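Local coordinates for synaptic vesicle glycoprotein 2C (Homo sapiens, PDB 4JRA) that resides in the synaptic vesicle membrane and, through its luminal domain, serves as a protein receptor for botulinum neurotoxin A, at residues D[73-78]-D[94-99]; D[102-107]-D[122-127]. One frame throughout, in Å; residues are numbered along the deposited sequence.

Interaction 1: D[73-78]-D[94-99]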
loop_
_atom_site.group_PDB
_atom_site.type_symbol
_atom_site.label_atom_id
_atom_site.label_comp_id
_atom_site.label_asym_id
_atom_site.label_seq_id
_atom_site.Cartn_x
_atom_site.Cartn_y
_atom_site.Cartn_z
ATOM N N THR D 73 4.712 -25.810 -27.777
ATOM C CA THR D 73 4.910 -24.403 -28.099
ATOM C C THR D 73 3.586 -23.662 -28.133
ATOM O O THR D 73 2.675 -24.046 -28.844
ATOM C CB THR D 73 5.641 -24.237 -29.443
ATOM O OG1 THR D 73 7.004 -24.653 -29.291
ATOM C CG2 THR D 73 5.622 -22.790 -29.899
ATOM N N PHE D 74 3.481 -22.614 -27.328
ATOM C CA PHE D 74 2.361 -21.694 -27.415
ATOM C C PHE D 74 2.884 -20.467 -28.141
ATOM O O PHE D 74 3.877 -19.893 -27.707
ATOM C CB PHE D 74 1.851 -21.285 -26.030
ATOM C CG PHE D 74 1.255 -22.417 -25.221
ATOM C CD1 PHE D 74 2.068 -23.251 -24.479
ATOM C CD2 PHE D 74 -0.116 -22.617 -25.172
ATOM C CE1 PHE D 74 1.532 -24.270 -23.722
ATOM C CE2 PHE D 74 -0.651 -23.632 -24.417
ATOM C CZ PHE D 74 0.169 -24.458 -23.691
ATOM N N LYS D 75 2.246 -20.080 -29.247
ATOM C CA LYS D 75 2.581 -18.823 -29.921
ATOM C C LYS D 75 1.374 -17.886 -29.970
ATOM O O LYS D 75 0.244 -18.347 -29.954
ATOM C CB LYS D 75 3.119 -19.070 -31.331
ATOM C CG LYS D 75 3.626 -17.780 -31.966
ATOM C CD LYS D 75 4.192 -17.962 -33.343
ATOM C CE LYS D 75 5.694 -18.065 -33.316
ATOM N NZ LYS D 75 6.248 -18.387 -34.669
ATOM N N ASP D 76 1.619 -16.579 -30.001
ATOM C CA ASP D 76 0.565 -15.586 -30.255
ATOM C C ASP D 76 -0.733 -15.850 -29.490
ATOM O O ASP D 76 -1.814 -15.883 -30.090
ATOM C CB ASP D 76 0.248 -15.537 -31.751
ATOM C CG ASP D 76 1.420 -15.074 -32.582
ATOM O OD1 ASP D 76 2.016 -14.035 -32.233
ATOM O OD2 ASP D 76 1.749 -15.756 -33.585
ATOM N N SER D 77 -0.632 -16.044 -28.180
ATOM C CA SER D 77 -1.777 -16.482 -27.392
ATOM C C SER D 77 -1.936 -15.590 -26.182
ATOM O O SER D 77 -1.098 -14.772 -25.921
ATOM C CB SER D 77 -1.592 -17.936 -26.949
ATOM O OG SER D 77 -1.946 -18.845 -27.973
ATOM N N VAL D 78 -3.018 -15.768 -25.436
ATOM C CA VAL D 78 -3.282 -14.965 -24.249
ATOM C C VAL D 78 -3.677 -15.894 -23.102
ATOM O O VAL D 78 -4.494 -16.786 -23.292
ATOM C CB VAL D 78 -4.407 -13.972 -24.530
ATOM C CG1 VAL D 78 -4.707 -13.134 -23.291
ATOM C CG2 VAL D 78 -4.020 -13.092 -25.704
ATOM N N PHE D 94 7.061 -20.075 -24.983
ATOM C CA PHE D 94 5.889 -19.233 -25.089
ATOM C C PHE D 94 6.282 -18.006 -25.908
ATOM O O PHE D 94 6.923 -17.106 -25.387
ATOM C CB PHE D 94 5.453 -18.811 -23.696
ATOM C CG PHE D 94 4.966 -19.947 -22.845
ATOM C CD1 PHE D 94 5.844 -20.672 -22.054
ATOM C CD2 PHE D 94 3.621 -20.278 -22.819
ATOM C CE1 PHE D 94 5.384 -21.710 -21.262
ATOM C CE2 PHE D 94 3.161 -21.309 -22.032
ATOM C CZ PHE D 94 4.036 -22.030 -21.255
ATOM N N LYS D 95 5.916 -17.986 -27.187
ATOM C CA LYS D 95 6.322 -16.901 -28.084
ATOM C C LYS D 95 5.191 -15.913 -28.335
ATOM O O LYS D 95 4.095 -16.295 -28.723
ATOM C CB LYS D 95 6.823 -17.470 -29.407
ATOM C CG LYS D 95 7.907 -18.534 -29.247
ATOM C CD LYS D 95 8.165 -19.229 -30.579
ATOM C CE LYS D 95 9.237 -20.304 -30.495
ATOM N NZ LYS D 95 9.756 -20.679 -31.846
ATOM N N ASN D 96 5.465 -14.637 -28.108
ATOM C CA ASN D 96 4.494 -13.591 -28.381
ATOM C C ASN D 96 3.210 -13.836 -27.592
ATOM O O ASN D 96 2.112 -13.734 -28.148
ATOM C CB ASN D 96 4.185 -13.534 -29.887
ATOM C CG ASN D 96 5.391 -13.891 -30.754
ATOM O OD1 ASN D 96 5.648 -15.061 -31.017
ATOM N ND2 ASN D 96 6.120 -12.892 -31.212
ATOM N N CYS D 97 3.355 -14.182 -26.306
ATOM C CA CYS D 97 2.212 -14.529 -25.435
ATOM C C CYS D 97 2.023 -13.441 -24.378
ATOM O O CYS D 97 2.990 -12.929 -23.839
ATOM C CB CYS D 97 2.405 -15.876 -24.731
ATOM S SG CYS D 97 2.353 -17.318 -25.777
ATOM N N THR D 98 0.778 -13.079 -24.097
ATOM C CA THR D 98 0.505 -12.178 -23.003
ATOM C C THR D 98 -0.042 -13.035 -21.872
ATOM O O THR D 98 -0.925 -13.851 -22.079
ATOM C CB THR D 98 -0.499 -11.050 -23.379
ATOM O OG1 THR D 98 -1.768 -11.606 -23.673
ATOM C CG2 THR D 98 -0.031 -10.285 -24.586
ATOM N N PHE D 99 0.514 -12.874 -20.681
ATOM C CA PHE D 99 -0.002 -13.557 -19.516
ATOM C C PHE D 99 -0.659 -12.509 -18.638
ATOM O O PHE D 99 -0.058 -11.489 -18.359
ATOM C CB PHE D 99 1.130 -14.258 -18.779
ATOM C CG PHE D 99 1.699 -15.440 -19.520
ATOM C CD1 PHE D 99 2.750 -15.282 -20.391
ATOM C CD2 PHE D 99 1.198 -16.710 -19.323
ATOM C CE1 PHE D 99 3.284 -16.371 -21.073
ATOM C CE2 PHE D 99 1.727 -17.793 -19.998
ATOM C CZ PHE D 99 2.769 -17.623 -20.879
#
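Phe74 and Phe94 meet on the inner side of two successive coils, at the head of a contact that mixes ring packing, a parallel backbone ladder and looser contacts outside. The two rings lie side by side and point the same way, their planes only 5° apart. They are slid so far that they barely overlap, with centroids 5.1 Å apart and Phe74 CD1 3.3 Å from Phe94 CE2. Near-equal first torsions carry both CG atoms off the same way, anti to the carbonyl carbon, and similar second torsions then keep the ring planes almost parallel. Cys97 SG continues this apolar side, lying 4.0 Å from Phe74 CB.

Three backbone hydrogen bonds join the coils. Lys95 N donates to Phe74 O and Asp76 N to Lys95 O, while beyond the corner Thr98 N reaches Ser77 O at 3.1 Å. Asp76 and Asn96 both take left-handed backbone conformations, which turns the two segments together from one strand direction to the next. Within 73-78, Ser77 OG donates to Lys75 O from 41° above the carbonyl plane, and Ser77 OG is also hydrogen-bonded to Met57 N of the preceding coil.

On the outside the side chains meet by van der Waals contact, carbon on carbon between the lysines and oxygen on carbon in the other two pairs. Lys75 CE passes 3.9 Å from Lys95 CD where the two side chains cross, and Lys75 NZ and Lys95 NZ stay 5.1 Å apart. Asp76 OD1 comes within 3.2 Å of Asn96 CB, and Val78 CG1 rests 3.3 Å from Thr98 OG1.

The chemistry is thus divided by side: aromatic and sulphur packing inside, lysine stems and polar groups outside, with main-chain bonds setting the coil spacing. The like-charged lysine ends probably repel mildly while their aliphatic stems still touch.

Interaction 2: D[102-107]-D[122-127]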
loop_
_atom_site.group_PDB
_atom_site.type_symbol
_atom_site.label_atom_id
_atom_site.label_comp_id
_atom_site.label_asym_id
_atom_site.label_seq_id
_atom_site.Cartn_x
_atom_site.Cartn_y
_atom_site.Cartn_z
ATOM N N THR D 102 -1.906 -14.284 -13.979
ATOM C CA THR D 102 -1.522 -15.694 -13.772
ATOM C C THR D 102 -0.364 -15.887 -12.779
ATOM O O THR D 102 0.481 -15.033 -12.594
ATOM C CB THR D 102 -1.218 -16.451 -15.106
ATOM O OG1 THR D 102 0.153 -16.297 -15.471
ATOM C CG2 THR D 102 -2.081 -15.952 -16.228
ATOM N N VAL D 103 -0.370 -17.036 -12.123
ATOM C CA VAL D 103 0.642 -17.412 -11.156
ATOM C C VAL D 103 1.542 -18.530 -11.724
ATOM O O VAL D 103 1.070 -19.481 -12.356
ATOM C CB VAL D 103 -0.043 -17.887 -9.869
ATOM C CG1 VAL D 103 0.979 -18.317 -8.819
ATOM C CG2 VAL D 103 -0.926 -16.769 -9.330
ATOM N N PHE D 104 2.844 -18.385 -11.508
ATOM C CA PHE D 104 3.835 -19.422 -11.799
ATOM C C PHE D 104 4.396 -19.877 -10.464
ATOM O O PHE D 104 5.140 -19.131 -9.820
ATOM C CB PHE D 104 4.939 -18.843 -12.677
ATOM C CG PHE D 104 4.414 -18.168 -13.912
ATOM C CD1 PHE D 104 4.027 -16.837 -13.885
ATOM C CD2 PHE D 104 4.261 -18.871 -15.092
ATOM C CE1 PHE D 104 3.527 -16.227 -15.006
ATOM C CE2 PHE D 104 3.761 -18.248 -16.217
ATOM C CZ PHE D 104 3.393 -16.926 -16.166
ATOM N N ASP D 105 4.008 -21.077 -10.036
ATOM C CA ASP D 105 4.317 -21.561 -8.693
ATOM C C ASP D 105 5.076 -22.884 -8.742
ATOM O O ASP D 105 4.524 -23.900 -9.140
ATOM C CB ASP D 105 3.012 -21.726 -7.912
ATOM C CG ASP D 105 3.233 -22.117 -6.476
ATOM O OD1 ASP D 105 3.931 -23.112 -6.224
ATOM O OD2 ASP D 105 2.698 -21.426 -5.588
ATOM N N ASN D 106 6.332 -22.877 -8.311
ATOM C CA ASN D 106 7.175 -24.062 -8.399
ATOM C C ASN D 106 7.238 -24.557 -9.843
ATOM O O ASN D 106 6.842 -25.678 -10.154
ATOM C CB ASN D 106 6.671 -25.168 -7.458
ATOM C CG ASN D 106 7.731 -26.232 -7.168
ATOM O OD1 ASN D 106 8.908 -25.918 -6.975
ATOM N ND2 ASN D 106 7.313 -27.494 -7.132
ATOM N N THR D 107 7.723 -23.690 -10.722
ATOM C CA THR D 107 7.847 -23.983 -12.139
ATOM C C THR D 107 9.332 -24.061 -12.427
ATOM O O THR D 107 10.130 -23.641 -11.602
ATOM C CB THR D 107 7.270 -22.841 -12.966
ATOM O OG1 THR D 107 7.996 -21.648 -12.661
ATOM C CG2 THR D 107 5.803 -22.604 -12.638
ATOM N N CYS D 122 1.326 -10.556 -12.847
ATOM C CA CYS D 122 1.658 -11.993 -12.729
ATOM C C CYS D 122 2.566 -12.330 -11.562
ATOM O O CYS D 122 3.663 -11.804 -11.463
ATOM C CB CYS D 122 2.379 -12.494 -13.975
ATOM S SG CYS D 122 1.328 -12.563 -15.353
ATOM N N SER D 123 2.150 -13.277 -10.732
ATOM C CA SER D 123 2.878 -13.586 -9.507
ATOM C C SER D 123 3.832 -14.728 -9.749
ATOM O O SER D 123 3.479 -15.695 -10.402
ATOM C CB SER D 123 1.913 -13.957 -8.392
ATOM O OG SER D 123 1.031 -12.887 -8.106
ATOM N N PHE D 124 5.040 -14.607 -9.219
ATOM C CA PHE D 124 6.082 -15.589 -9.458
ATOM C C PHE D 124 6.525 -16.222 -8.146
ATOM O O PHE D 124 7.165 -15.579 -7.316
ATOM C CB PHE D 124 7.271 -14.944 -10.173
ATOM C CG PHE D 124 7.072 -14.789 -11.663
ATOM C CD1 PHE D 124 6.336 -13.735 -12.179
ATOM C CD2 PHE D 124 7.639 -15.685 -12.552
ATOM C CE1 PHE D 124 6.159 -13.597 -13.533
ATOM C CE2 PHE D 124 7.466 -15.540 -13.907
ATOM C CZ PHE D 124 6.729 -14.503 -14.396
ATOM N N PHE D 125 6.168 -17.491 -7.977
ATOM C CA PHE D 125 6.543 -18.256 -6.803
ATOM C C PHE D 125 7.566 -19.320 -7.206
ATOM O O PHE D 125 7.590 -19.777 -8.350
ATOM C CB PHE D 125 5.297 -18.835 -6.166
ATOM C CG PHE D 125 4.269 -17.791 -5.813
ATOM C CD1 PHE D 125 4.651 -16.533 -5.395
ATOM C CD2 PHE D 125 2.922 -18.057 -5.913
ATOM C CE1 PHE D 125 3.706 -15.575 -5.073
ATOM C CE2 PHE D 125 1.984 -17.090 -5.590
ATOM C CZ PHE D 125 2.383 -15.860 -5.170
ATOM N N HIS D 126 8.422 -19.690 -6.260
ATOM C CA HIS D 126 9.801 -20.049 -6.589
ATOM C C HIS D 126 10.094 -21.445 -7.138
ATOM O O HIS D 126 9.505 -22.443 -6.732
ATOM C CB HIS D 126 10.706 -19.745 -5.395
ATOM C CG HIS D 126 11.231 -18.341 -5.391
ATOM N ND1 HIS D 126 12.501 -18.025 -5.821
ATOM C CD2 HIS D 126 10.655 -17.171 -5.026
ATOM C CE1 HIS D 126 12.689 -16.721 -5.713
ATOM N NE2 HIS D 126 11.584 -16.179 -5.235
ATOM N N ASN D 127 11.051 -21.476 -8.064
ATOM C CA ASN D 127 11.474 -22.689 -8.750
ATOM C C ASN D 127 12.321 -23.588 -7.871
ATOM O O ASN D 127 13.266 -24.210 -8.362
ATOM C CB ASN D 127 12.310 -22.323 -9.974
ATOM C CG ASN D 127 11.648 -21.273 -10.847
ATOM O OD1 ASN D 127 10.570 -20.773 -10.527
ATOM N ND2 ASN D 127 12.295 -20.931 -11.956
#
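Phe104 lies beside Phe124 in an offset stack, the central aromatic contact between strands 103-105 and 122-125. Its CB starts 4.1 Å from Ser123 O, the carbonyl that also accepts the hydrogen bond from Phe104 N. A first torsion of -53° puts CG anti to the carbonyl carbon, and there CG meets Phe124 CE2. CD1 makes the close approach, 3.6 Å from Phe124 CZ and over one face of that ring, offset toward its rim. CE1 then touches both Phe124 CZ and Cys122 CB, the latter 4.0 Å away at the edge of the Phe104 ring. At the tip, CZ reaches the ring of Phe99, which meets Phe104 edge-to-face. The stacked planes are inclined by 22°, with centroids 4.6 Å apart.

Phe104 uses both its N and its O toward 122-125, bonding to the residues that flank Phe124. Phe104 N points almost straight at Ser123 O, with 170° at the hydrogen, and Phe125 N donates to Phe104 O at 2.7 Å. Ser123 N bonds to Thr102 O one step earlier.

Residues on the other face of the sheet pack differently. Phe125 CD2 lies 3.5 Å from Val103 CG1, while Asp105 OD2 approaches the edge of the same ring. Farther on, Thr107 OG1 makes a weak, long hydrogen bond to Asn127 OD1.

No helix borders the contact. Strand 83-85 flanks 103-105, so Phe84 extends the row of Phe104 and Phe124 into the preceding coil. Strand 122-125 is the last of this sheet within the chain, and beyond it Cys122, Ser123 and Phe124 pair antiparallel with a strand of another protein, in all likelihood the toxin, while a basic side chain of that protein makes a cation-pi contact with Phe125.

How the interactions relate
Running from the N terminus, the chain lays down 73-78, makes one circuit through strands 78-80, 83-85 and 88-90, and returns as 94-99, where interaction 1 closes the coil. It passes almost at once into 102-107, circles again, and closes the next coil with 122-127 in interaction 2. The contacts follow in series, neither nested nor crossed, each pairing residues about twenty positions apart, consistent with the right-handed beta-helix of pentapeptide-repeat proteins. The centres of interaction 1 and interaction 2 are about 17 Å apart, on opposite sides of the chain's centre. Phe99 links them, its carbonyl O 3.5 Å from Cys122 SG. Interaction 1 joins central coils; interaction 2 joins the C-terminal ones.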